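Local coordinates for putative polyphosphate kinase 2 (PDB 3CZP), which transfers a phosphate from inorganic polyphosphate to AMP to make ADP, and less efficiently to GMP, with magnesium as cofactor, at residues D455-T460 with W467-A472; G260-L265 with K408-I413; V371-E374 with G378-A381. All coordinates share one frame; numbering follows the deposited sequence.

Contact 1 of 3, residues D455-T460 with W467-A472; sequences DMVDRT and WTLVEA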
ATOM      1  N   ASP A 455      18.661 -26.091 -11.086  1.00 31.91           N
ATOM      2  CA  ASP A 455      19.093 -25.681  -9.763  1.00 32.98           C
ATOM      3  C   ASP A 455      17.960 -25.252  -8.898  1.00 32.99           C
ATOM      4  O   ASP A 455      17.929 -25.590  -7.709  1.00 34.00           O
ATOM      5  CB  ASP A 455      20.093 -24.535  -9.842  1.00 33.27           C
ATOM      6  CG  ASP A 455      21.376 -24.953 -10.454  1.00 33.49           C
ATOM      7  OD1 ASP A 455      21.634 -26.181 -10.535  1.00 35.28           O
ATOM      8  OD2 ASP A 455      22.158 -24.066 -10.831  1.00 36.83           O
HETATM    9  N   MSE A 456      17.046 -24.486  -9.486  1.00 33.33           N
HETATM   10  CA  MSE A 456      15.865 -24.018  -8.799  1.00 33.77           C
HETATM   11  C   MSE A 456      15.084 -25.184  -8.220  1.00 33.07           C
HETATM   12  O   MSE A 456      14.803 -25.229  -7.045  1.00 33.21           O
HETATM   13  CB  MSE A 456      14.970 -23.233  -9.774  1.00 33.35           C
HETATM   14  CG  MSE A 456      13.590 -22.868  -9.252  1.00 34.28           C
HETATM   15 SE   MSE A 456      12.706 -21.777 -10.610  0.80 39.26          SE
HETATM   16  CE  MSE A 456      12.066 -23.224 -11.699  1.00 30.86           C
ATOM     17  N   VAL A 457      14.745 -26.137  -9.072  1.00 33.66           N
ATOM     18  CA  VAL A 457      14.010 -27.335  -8.662  1.00 33.47           C
ATOM     19  C   VAL A 457      14.766 -28.162  -7.595  1.00 33.13           C
ATOM     20  O   VAL A 457      14.210 -28.507  -6.536  1.00 33.20           O
ATOM     21  CB  VAL A 457      13.619 -28.183  -9.920  1.00 34.03           C
ATOM     22  CG1 VAL A 457      12.927 -29.518  -9.511  1.00 32.77           C
ATOM     23  CG2 VAL A 457      12.724 -27.337 -10.838  1.00 34.81           C
ATOM     24  N   ASP A 458      16.041 -28.440  -7.821  1.00 32.60           N
ATOM     25  CA  ASP A 458      16.842 -29.059  -6.786  1.00 32.62           C
ATOM     26  C   ASP A 458      16.822 -28.349  -5.426  1.00 32.42           C
ATOM     27  O   ASP A 458      16.708 -28.994  -4.380  1.00 31.68           O
ATOM     28  CB  ASP A 458      18.294 -29.124  -7.232  1.00 34.02           C
ATOM     29  CG  ASP A 458      19.185 -29.728  -6.184  1.00 37.16           C
ATOM     30  OD1 ASP A 458      19.006 -30.939  -5.886  1.00 41.71           O
ATOM     31  OD2 ASP A 458      20.070 -29.004  -5.662  1.00 44.17           O
ATOM     32  N   ARG A 459      16.951 -27.019  -5.423  1.00 32.03           N
ATOM     33  CA  ARG A 459      17.169 -26.295  -4.177  0.50 31.63           C
ATOM     34  C   ARG A 459      15.853 -25.839  -3.512  1.00 31.41           C
ATOM     35  O   ARG A 459      15.827 -25.535  -2.319  1.00 31.15           O
ATOM     36  CB  ARG A 459      18.087 -25.092  -4.427  0.50 31.64           C
ATOM     37  CG  ARG A 459      19.291 -25.355  -5.350  0.50 32.95           C
ATOM     38  CD  ARG A 459      20.649 -25.315  -4.680  0.50 34.44           C
ATOM     39  NE  ARG A 459      21.558 -24.466  -5.459  0.50 35.99           N
ATOM     40  CZ  ARG A 459      22.348 -24.861  -6.456  0.50 34.17           C
ATOM     41  NH1 ARG A 459      22.414 -26.139  -6.826  0.50 36.74           N
ATOM     42  NH2 ARG A 459      23.090 -23.954  -7.083  0.50 33.67           N
ATOM     43  N   THR A 460      14.757 -25.760  -4.274  1.00 30.90           N
ATOM     44  CA  THR A 460      13.479 -25.206  -3.735  1.00 30.85           C
ATOM     45  C   THR A 460      12.271 -26.113  -3.977  1.00 30.31           C
ATOM     46  O   THR A 460      11.150 -25.734  -3.701  1.00 29.42           O
ATOM     47  CB  THR A 460      13.136 -23.758  -4.309  1.00 30.21           C
ATOM     48  OG1 THR A 460      12.957 -23.832  -5.739  1.00 31.23           O
ATOM     49  CG2 THR A 460      14.255 -22.704  -4.023  1.00 27.11           C
ATOM     50  N   TRP A 467       7.955 -28.374  -6.575  1.00 31.25           N
ATOM     51  CA  TRP A 467       7.791 -27.958  -7.957  1.00 30.80           C
ATOM     52  C   TRP A 467       7.085 -29.024  -8.816  1.00 31.56           C
ATOM     53  O   TRP A 467       7.424 -30.178  -8.728  1.00 31.90           O
ATOM     54  CB  TRP A 467       9.147 -27.686  -8.566  1.00 31.07           C
ATOM     55  CG  TRP A 467       9.582 -26.308  -8.330  1.00 30.43           C
ATOM     56  CD1 TRP A 467      10.445 -25.902  -7.397  1.00 29.25           C
ATOM     57  CD2 TRP A 467       9.165 -25.142  -9.052  1.00 32.75           C
ATOM     58  NE1 TRP A 467      10.618 -24.569  -7.469  1.00 31.12           N
ATOM     59  CE2 TRP A 467       9.834 -24.052  -8.466  1.00 31.36           C
ATOM     60  CE3 TRP A 467       8.296 -24.917 -10.139  1.00 30.85           C
ATOM     61  CZ2 TRP A 467       9.668 -22.735  -8.906  1.00 30.94           C
ATOM     62  CZ3 TRP A 467       8.107 -23.615 -10.576  1.00 31.68           C
ATOM     63  CH2 TRP A 467       8.811 -22.527  -9.982  1.00 30.55           C
ATOM     64  N   THR A 468       6.154 -28.594  -9.677  1.00 31.47           N
ATOM     65  CA  THR A 468       5.502 -29.462 -10.661  1.00 31.52           C
ATOM     66  C   THR A 468       5.977 -29.055 -12.003  1.00 31.90           C
ATOM     67  O   THR A 468       5.773 -27.932 -12.401  1.00 31.93           O
ATOM     68  CB  THR A 468       3.960 -29.307 -10.652  1.00 31.44           C
ATOM     69  OG1 THR A 468       3.501 -29.448  -9.313  1.00 27.60           O
ATOM     70  CG2 THR A 468       3.240 -30.360 -11.604  1.00 31.59           C
ATOM     71  N   LEU A 469       6.654 -29.979 -12.672  1.00 31.55           N
ATOM     72  CA  LEU A 469       7.100 -29.767 -14.010  1.00 32.81           C
ATOM     73  C   LEU A 469       5.950 -30.182 -14.953  1.00 32.44           C
ATOM     74  O   LEU A 469       5.519 -31.341 -14.954  1.00 32.71           O
ATOM     75  CB  LEU A 469       8.417 -30.557 -14.276  1.00 32.32           C
ATOM     76  CG  LEU A 469       9.549 -30.371 -13.246  1.00 34.22           C
ATOM     77  CD1 LEU A 469      10.675 -31.390 -13.421  1.00 34.62           C
ATOM     78  CD2 LEU A 469      10.103 -28.915 -13.196  1.00 37.22           C
ATOM     79  N   VAL A 470       5.457 -29.227 -15.740  1.00 32.27           N
ATOM     80  CA  VAL A 470       4.359 -29.483 -16.659  1.00 32.51           C
ATOM     81  C   VAL A 470       4.919 -29.679 -18.074  1.00 32.59           C
ATOM     82  O   VAL A 470       5.593 -28.824 -18.596  1.00 33.53           O
ATOM     83  CB  VAL A 470       3.316 -28.342 -16.603  1.00 33.24           C
ATOM     84  CG1 VAL A 470       2.114 -28.666 -17.513  1.00 30.26           C
ATOM     85  CG2 VAL A 470       2.865 -28.082 -15.145  1.00 28.30           C
ATOM     86  N   GLU A 471       4.693 -30.842 -18.646  1.00 33.07           N
ATOM     87  CA  GLU A 471       5.090 -31.153 -20.041  1.00 32.26           C
ATOM     88  C   GLU A 471       4.111 -30.378 -20.913  1.00 31.43           C
ATOM     89  O   GLU A 471       2.928 -30.717 -20.977  1.00 29.84           O
ATOM     90  CB  GLU A 471       4.974 -32.652 -20.325  1.00 32.56           C
ATOM     91  CG  GLU A 471       5.881 -33.576 -19.507  1.00 32.94           C
ATOM     92  CD  GLU A 471       5.356 -33.880 -18.096  1.00 31.82           C
ATOM     93  OE1 GLU A 471       4.350 -33.290 -17.641  1.00 30.61           O
ATOM     94  OE2 GLU A 471       5.991 -34.707 -17.442  1.00 30.06           O
ATOM     95  N   ALA A 472       4.577 -29.299 -21.530  1.00 31.33           N
ATOM     96  CA  ALA A 472       3.668 -28.260 -22.050  1.00 31.27           C
ATOM     97  C   ALA A 472       3.623 -28.125 -23.563  1.00 31.54           C
ATOM     98  O   ALA A 472       2.890 -27.292 -24.092  1.00 31.66           O
ATOM     99  CB  ALA A 472       4.009 -26.911 -21.386  1.00 31.44           C
TER
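Trp-467 meets Met-456, Val-457 and Thr-460 where helix 446-460 packs on the edge strand 467-471 of a parallel five-stranded sheet, the P-loop kinase core of the second PPK2 domain. The axes of 455-460 and 467-471 run roughly antiparallel, at 149°. The indole has one face against the helix. Selenomethionine Met-456 lays its methyl over the six-membered ring, CE lying 3.8 Å from the centroid and 17° off the normal, a CH-pi contact. Its selenium approaches the same ring obliquely, SE to Trp-467 CZ2 3.6 Å, making this a Met-aromatic pair as well. The Met-456 chain runs out extended and bends only at chi3 (83°), which folds the methyl over the ring. On that same face Val-457 CG2 sits over the pyrrole end, 4.1 Å from Trp-467 CG, and also touches Leu-469 CD2.

At the indole edge, NE1 of Trp-467 donates in the ring plane to Thr-460 OG1 at 3.0 Å, fixing the rotation of the buried ring. Farther out, Tyr-368 meets the indole edge-to-face. The threonine hydroxyl is itself oriented one helical turn back: Thr-460 OG1 donates to Met-456 O at 2.7 Å, from above the carbonyl plane.

Contact 2 of 3, residues G260-L265 with K408-I413; sequences GLLDSL and KFWLAI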
ATOM      1  N   GLY A 260      19.293 -33.074 -15.821  1.00 56.90           N
ATOM      2  CA  GLY A 260      18.638 -34.387 -15.958  1.00 56.18           C
ATOM      3  C   GLY A 260      17.194 -34.441 -15.460  1.00 55.72           C
ATOM      4  O   GLY A 260      16.454 -35.342 -15.844  1.00 55.60           O
ATOM      5  N   LEU A 261      16.801 -33.486 -14.602  1.00 54.92           N
ATOM      6  CA  LEU A 261      15.405 -33.338 -14.154  1.00 54.41           C
ATOM      7  C   LEU A 261      14.521 -32.864 -15.314  1.00 53.87           C
ATOM      8  O   LEU A 261      13.347 -33.232 -15.401  1.00 54.27           O
ATOM      9  CB  LEU A 261      15.269 -32.319 -12.994  1.00 54.44           C
ATOM     10  CG  LEU A 261      16.094 -32.402 -11.687  1.00 55.19           C
ATOM     11  CD1 LEU A 261      15.959 -31.100 -10.826  1.00 51.05           C
ATOM     12  CD2 LEU A 261      15.780 -33.675 -10.846  1.00 54.57           C
ATOM     13  N   LEU A 262      15.103 -32.035 -16.186  1.00 52.66           N
ATOM     14  CA  LEU A 262      14.415 -31.488 -17.350  1.00 51.61           C
ATOM     15  C   LEU A 262      14.616 -32.356 -18.585  1.00 50.38           C
ATOM     16  O   LEU A 262      13.684 -32.535 -19.375  1.00 50.25           O
ATOM     17  CB  LEU A 262      14.901 -30.054 -17.645  1.00 51.76           C
ATOM     18  CG  LEU A 262      14.579 -28.933 -16.574  1.00 52.44           C
ATOM     19  CD1 LEU A 262      15.161 -27.605 -17.155  1.00 52.53           C
ATOM     20  CD2 LEU A 262      12.980 -28.743 -16.319  1.00 51.16           C
ATOM     21  N   ASP A 263      15.814 -32.910 -18.734  1.00 49.14           N
ATOM     22  CA  ASP A 263      16.118 -33.789 -19.857  1.00 48.05           C
ATOM     23  C   ASP A 263      15.330 -35.093 -19.776  1.00 47.06           C
ATOM     24  O   ASP A 263      15.083 -35.742 -20.793  1.00 46.69           O
ATOM     25  CB  ASP A 263      17.619 -34.084 -19.916  1.00 48.01           C
ATOM     26  CG  ASP A 263      18.432 -32.881 -20.349  1.00 47.43           C
ATOM     27  OD1 ASP A 263      17.952 -32.114 -21.211  1.00 48.93           O
ATOM     28  OD2 ASP A 263      19.554 -32.700 -19.829  1.00 48.47           O
ATOM     29  N   SER A 264      14.938 -35.476 -18.564  1.00 45.60           N
ATOM     30  CA  SER A 264      14.183 -36.714 -18.360  1.00 45.50           C
ATOM     31  C   SER A 264      12.659 -36.597 -18.531  1.00 44.63           C
ATOM     32  O   SER A 264      11.964 -37.610 -18.517  1.00 44.86           O
ATOM     33  CB  SER A 264      14.518 -37.360 -17.016  1.00 45.59           C
ATOM     34  OG  SER A 264      13.803 -36.761 -15.948  1.00 47.12           O
ATOM     35  N   LEU A 265      12.121 -35.395 -18.712  1.00 43.23           N
ATOM     36  CA  LEU A 265      10.682 -35.275 -19.019  1.00 42.41           C
ATOM     37  C   LEU A 265      10.315 -35.891 -20.349  1.00 41.74           C
ATOM     38  O   LEU A 265      11.079 -35.819 -21.315  1.00 41.30           O
ATOM     39  CB  LEU A 265      10.226 -33.822 -19.076  1.00 42.05           C
ATOM     40  CG  LEU A 265      10.189 -33.126 -17.731  1.00 39.47           C
ATOM     41  CD1 LEU A 265       9.955 -31.649 -17.968  1.00 38.92           C
ATOM     42  CD2 LEU A 265       9.085 -33.757 -16.912  1.00 38.02           C
ATOM     43  N   LYS A 408       3.351 -24.717  -7.461  1.00 24.18           N
ATOM     44  CA  LYS A 408       4.358 -24.090  -8.330  1.00 24.00           C
ATOM     45  C   LYS A 408       4.537 -24.863  -9.647  1.00 23.43           C
ATOM     46  O   LYS A 408       4.835 -26.053  -9.637  1.00 23.66           O
ATOM     47  CB  LYS A 408       5.713 -24.071  -7.595  1.00 24.52           C
ATOM     48  CG  LYS A 408       5.781 -23.173  -6.364  1.00 22.83           C
ATOM     49  CD  LYS A 408       7.199 -23.129  -5.804  1.00 24.16           C
ATOM     50  CE  LYS A 408       7.634 -24.410  -5.115  1.00 24.96           C
ATOM     51  NZ  LYS A 408       8.953 -24.294  -4.299  1.00 20.99           N
ATOM     52  N   PHE A 409       4.383 -24.185 -10.776  1.00 23.80           N
ATOM     53  CA  PHE A 409       4.431 -24.821 -12.088  1.00 23.70           C
ATOM     54  C   PHE A 409       5.600 -24.297 -12.927  1.00 24.58           C
ATOM     55  O   PHE A 409       5.766 -23.096 -13.094  1.00 25.04           O
ATOM     56  CB  PHE A 409       3.103 -24.564 -12.855  1.00 24.08           C
ATOM     57  CG  PHE A 409       1.851 -25.152 -12.180  1.00 23.79           C
ATOM     58  CD1 PHE A 409       1.607 -26.527 -12.181  1.00 24.78           C
ATOM     59  CD2 PHE A 409       0.946 -24.334 -11.545  1.00 23.17           C
ATOM     60  CE1 PHE A 409       0.519 -27.046 -11.571  1.00 23.44           C
ATOM     61  CE2 PHE A 409      -0.175 -24.870 -10.953  1.00 24.25           C
ATOM     62  CZ  PHE A 409      -0.384 -26.216 -10.960  1.00 25.19           C
ATOM     63  N   TRP A 410       6.368 -25.211 -13.503  1.00 24.93           N
ATOM     64  CA  TRP A 410       7.297 -24.893 -14.540  1.00 25.50           C
ATOM     65  C   TRP A 410       6.759 -25.537 -15.778  1.00 26.04           C
ATOM     66  O   TRP A 410       6.742 -26.752 -15.878  1.00 26.56           O
ATOM     67  CB  TRP A 410       8.715 -25.432 -14.271  1.00 25.49           C
ATOM     68  CG  TRP A 410       9.569 -25.183 -15.440  1.00 25.82           C
ATOM     69  CD1 TRP A 410       9.879 -26.071 -16.462  1.00 27.32           C
ATOM     70  CD2 TRP A 410      10.139 -23.923 -15.828  1.00 27.04           C
ATOM     71  NE1 TRP A 410      10.639 -25.422 -17.436  1.00 26.65           N
ATOM     72  CE2 TRP A 410      10.812 -24.119 -17.073  1.00 25.37           C
ATOM     73  CE3 TRP A 410      10.139 -22.648 -15.252  1.00 27.40           C
ATOM     74  CZ2 TRP A 410      11.484 -23.091 -17.727  1.00 28.32           C
ATOM     75  CZ3 TRP A 410      10.820 -21.615 -15.923  1.00 27.50           C
ATOM     76  CH2 TRP A 410      11.469 -21.836 -17.135  1.00 26.52           C
ATOM     77  N   LEU A 411       6.291 -24.716 -16.705  1.00 26.55           N
ATOM     78  CA  LEU A 411       5.782 -25.226 -17.971  1.00 27.42           C
ATOM     79  C   LEU A 411       6.952 -25.386 -18.934  1.00 27.89           C
ATOM     80  O   LEU A 411       7.587 -24.410 -19.350  1.00 28.30           O
ATOM     81  CB  LEU A 411       4.685 -24.334 -18.577  1.00 27.47           C
ATOM     82  CG  LEU A 411       3.245 -24.665 -18.144  1.00 28.86           C
ATOM     83  CD1 LEU A 411       3.054 -24.598 -16.652  1.00 29.22           C
ATOM     84  CD2 LEU A 411       2.272 -23.687 -18.882  1.00 27.15           C
ATOM     85  N   ALA A 412       7.202 -26.637 -19.308  1.00 27.73           N
ATOM     86  CA  ALA A 412       8.361 -26.981 -20.124  1.00 28.12           C
ATOM     87  C   ALA A 412       7.929 -27.257 -21.568  1.00 28.99           C
ATOM     88  O   ALA A 412       6.990 -28.011 -21.806  1.00 28.45           O
ATOM     89  CB  ALA A 412       9.092 -28.183 -19.511  1.00 27.67           C
ATOM     90  N   ILE A 413       8.618 -26.624 -22.524  1.00 29.06           N
ATOM     91  CA  ILE A 413       8.453 -26.940 -23.934  1.00 29.13           C
ATOM     92  C   ILE A 413       9.849 -27.102 -24.531  1.00 30.42           C
ATOM     93  O   ILE A 413      10.839 -26.651 -23.913  1.00 31.43           O
ATOM     94  CB  ILE A 413       7.641 -25.874 -24.763  1.00 28.62           C
ATOM     95  CG1 ILE A 413       8.334 -24.525 -24.825  1.00 28.94           C
ATOM     96  CG2 ILE A 413       6.170 -25.728 -24.291  1.00 26.06           C
ATOM     97  CD1 ILE A 413       7.452 -23.403 -25.512  1.00 27.76           C
TER
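The short helix 260-263 and the turn after it lie beside strand 404-412 without any hydrogen bond between them; the closest pair of alpha carbons, those of Leu-262 and Ala-412, is 8.0 Å apart. The strand is an inner one of the parallel P-loop kinase sheet, with 300-307 and 467-471 as its neighbours, so its backbone N-H and C=O groups pair within the sheet and side chains alone reach the helical turn. That turn is loosely closed: Ser-264 N and Leu-265 N make weak bonds to Gly-260 O and Leu-262 O, and Ser-264 OG adds another weak bond to Gly-260 O.

Two leucines, Leu-262 on the helix and Leu-265 just after it, bridge the gap. With CG anti to the backbone N (chi1 174°), the Trp-410 indole is carried off the strand to where Leu-262 CD2 meets its CD1 at 4.1 Å, on the pyrrole side. The methyl approaches the indole obliquely, and the two side chains cross at about a right angle. Val-453 of helix 446-460 touches both Leu-262 and Trp-410, and Leu-262 also meets Val-450, so the small apolar contact continues into that helix.

Leu-265 touches Ala-412, the last residue of the strand, and also lies against Glu-471 of the neighbouring strand. Ala-412 offers just its methyl, and Leu-265 CD1 comes down on that CB at 3.9 Å.

Contact 3 of 3, residues V371-E374 with G378-A381; sequences VLVE and GFCA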
ATOM      1  N   VAL A 371      16.236 -16.084  -9.420  1.00 30.02           N
ATOM      2  CA  VAL A 371      17.090 -17.244  -9.745  1.00 29.67           C
ATOM      3  C   VAL A 371      16.892 -17.757 -11.178  1.00 30.08           C
ATOM      4  O   VAL A 371      17.474 -18.759 -11.575  1.00 30.57           O
ATOM      5  CB  VAL A 371      16.879 -18.398  -8.759  1.00 29.31           C
ATOM      6  CG1 VAL A 371      17.154 -17.892  -7.335  1.00 26.78           C
ATOM      7  CG2 VAL A 371      15.471 -19.007  -8.948  1.00 26.30           C
ATOM      8  N   LEU A 372      16.090 -17.027 -11.953  1.00 30.56           N
ATOM      9  CA  LEU A 372      15.914 -17.302 -13.373  1.00 29.70           C
ATOM     10  C   LEU A 372      16.421 -16.106 -14.151  1.00 30.01           C
ATOM     11  O   LEU A 372      17.626 -15.949 -14.294  1.00 30.92           O
ATOM     12  CB  LEU A 372      14.454 -17.656 -13.664  1.00 29.39           C
ATOM     13  CG  LEU A 372      13.913 -18.970 -13.050  1.00 28.97           C
ATOM     14  CD1 LEU A 372      12.389 -18.999 -13.307  1.00 27.45           C
ATOM     15  CD2 LEU A 372      14.623 -20.278 -13.566  1.00 30.01           C
ATOM     16  N   VAL A 373      15.549 -15.229 -14.638  1.00 29.91           N
ATOM     17  CA  VAL A 373      16.017 -14.073 -15.450  1.00 29.46           C
ATOM     18  C   VAL A 373      17.093 -13.139 -14.840  1.00 29.18           C
ATOM     19  O   VAL A 373      17.958 -12.664 -15.557  1.00 28.05           O
ATOM     20  CB  VAL A 373      14.812 -13.224 -15.977  1.00 29.97           C
ATOM     21  CG1 VAL A 373      13.950 -12.649 -14.818  1.00 28.43           C
ATOM     22  CG2 VAL A 373      15.298 -12.140 -16.944  1.00 29.28           C
ATOM     23  N   GLU A 374      17.053 -12.855 -13.536  1.00 29.74           N
ATOM     24  CA  GLU A 374      18.074 -12.002 -12.935  1.00 29.88           C
ATOM     25  C   GLU A 374      19.451 -12.662 -12.957  1.00 29.73           C
ATOM     26  O   GLU A 374      20.432 -11.996 -13.223  1.00 29.33           O
ATOM     27  CB  GLU A 374      17.720 -11.624 -11.496  1.00 30.08           C
ATOM     28  CG  GLU A 374      16.449 -10.795 -11.378  1.00 33.64           C
ATOM     29  CD  GLU A 374      16.193 -10.213  -9.966  1.00 31.56           C
ATOM     30  OE1 GLU A 374      17.013 -10.336  -9.042  1.00 32.70           O
ATOM     31  OE2 GLU A 374      15.138  -9.601  -9.807  1.00 36.70           O
ATOM     32  N   GLY A 378      22.072 -10.999 -15.229  1.00 32.43           N
ATOM     33  CA  GLY A 378      22.905 -10.314 -14.251  1.00 32.90           C
ATOM     34  C   GLY A 378      22.230  -9.084 -13.693  1.00 33.78           C
ATOM     35  O   GLY A 378      22.859  -8.049 -13.527  1.00 34.35           O
ATOM     36  N   PHE A 379      20.942  -9.166 -13.405  1.00 35.00           N
ATOM     37  CA  PHE A 379      20.268  -8.024 -12.836  1.00 35.59           C
ATOM     38  C   PHE A 379      20.538  -7.963 -11.332  1.00 36.27           C
ATOM     39  O   PHE A 379      20.179  -6.981 -10.667  1.00 36.93           O
ATOM     40  CB  PHE A 379      18.769  -8.052 -13.152  1.00 35.87           C
ATOM     41  CG  PHE A 379      18.436  -7.929 -14.628  1.00 35.74           C
ATOM     42  CD1 PHE A 379      19.224  -7.162 -15.499  1.00 37.43           C
ATOM     43  CD2 PHE A 379      17.312  -8.549 -15.136  1.00 35.97           C
ATOM     44  CE1 PHE A 379      18.902  -7.037 -16.871  1.00 35.69           C
ATOM     45  CE2 PHE A 379      16.980  -8.437 -16.507  1.00 36.59           C
ATOM     46  CZ  PHE A 379      17.788  -7.677 -17.370  1.00 35.98           C
ATOM     47  N   CYS A 380      21.126  -9.028 -10.795  1.00 36.36           N
ATOM     48  CA  CYS A 380      21.601  -9.060  -9.412  1.00 36.41           C
ATOM     49  C   CYS A 380      22.949  -9.819  -9.416  1.00 36.58           C
ATOM     50  O   CYS A 380      23.277 -10.491 -10.403  1.00 37.36           O
ATOM     51  CB  CYS A 380      20.570  -9.728  -8.474  1.00 36.15           C
ATOM     52  SG  CYS A 380      20.427 -11.523  -8.673  1.00 36.97           S
ATOM     53  N   ALA A 381      23.701  -9.724  -8.319  1.00 35.94           N
ATOM     54  CA  ALA A 381      25.018 -10.364  -8.208  1.00 35.43           C
ATOM     55  C   ALA A 381      24.837 -11.846  -7.920  1.00 35.22           C
ATOM     56  O   ALA A 381      23.815 -12.253  -7.351  1.00 34.51           O
ATOM     57  CB  ALA A 381      25.841  -9.699  -7.078  1.00 34.96           C
TER
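Glu-374 and the turn at 378-381 meet at a Schellman-like C-terminus of helix 370-377, with Gly-378 in the positive-phi position. Starting at CB, the Glu-374 side chain lies 3.9 Å from Cys-380 SG and also near the CB of Phe-379. CG continues past Phe-379, 4.0 Å from that CB. From there the chain is extended (chi2 -171°), carrying the carboxylate alongside Cys-380, with OE1 3.6 Å from SG. The main polar partner of OE1 is Arg-370 NE, a salt bridge from earlier in the same helix. Carboxylate and phenyl planes stand 67° apart.

The backbone of Glu-374 ties the turn down as well. Phe-379 N closes the six-to-one bond to its carbonyl O at 2.9 Å, in the carbonyl plane and on a lone pair, and Gly-378 N adds a weaker, more bent bond at 124°. Val-373 CG2 approaches the phenyl obliquely, 4.1 Å from Phe-379 CE2.

The contact lies at the surface, joining the C-terminal end of helix 370-377 to the start of helix 382-402: Ala-381 is the N-cap, Cys-380 touches Trp-385, and Val-373 packs on Tyr-449 of helix 446-460.

Overall arrangement
Contacts 1 and 2, their centres about 6 Å apart, sit on neighbouring strands of one sheet, the outermost 467-471 and the next one in, 404-412. These pair directly: Val-470 N to Trp-410 O is 2.8 Å, a probable hydrogen bond. Lys-408 NZ also reaches Thr-460 O at 2.7 Å, tying the strand to the end of helix 446-460. Contact 3 lies apart from both, about 18 Å from contact 1 and 20 Å from contact 2, centre to centre. Leu-372 spans that gap, with CD2 3.8 Å from Met-456 SE and CD1 4.0 Å from Trp-410 CZ3. Contacts 1 and 3 lie within the second PPK2 region, and contact 2 brings the 260-265 turn against its sheet; the first domain seems to be catalytically inactive.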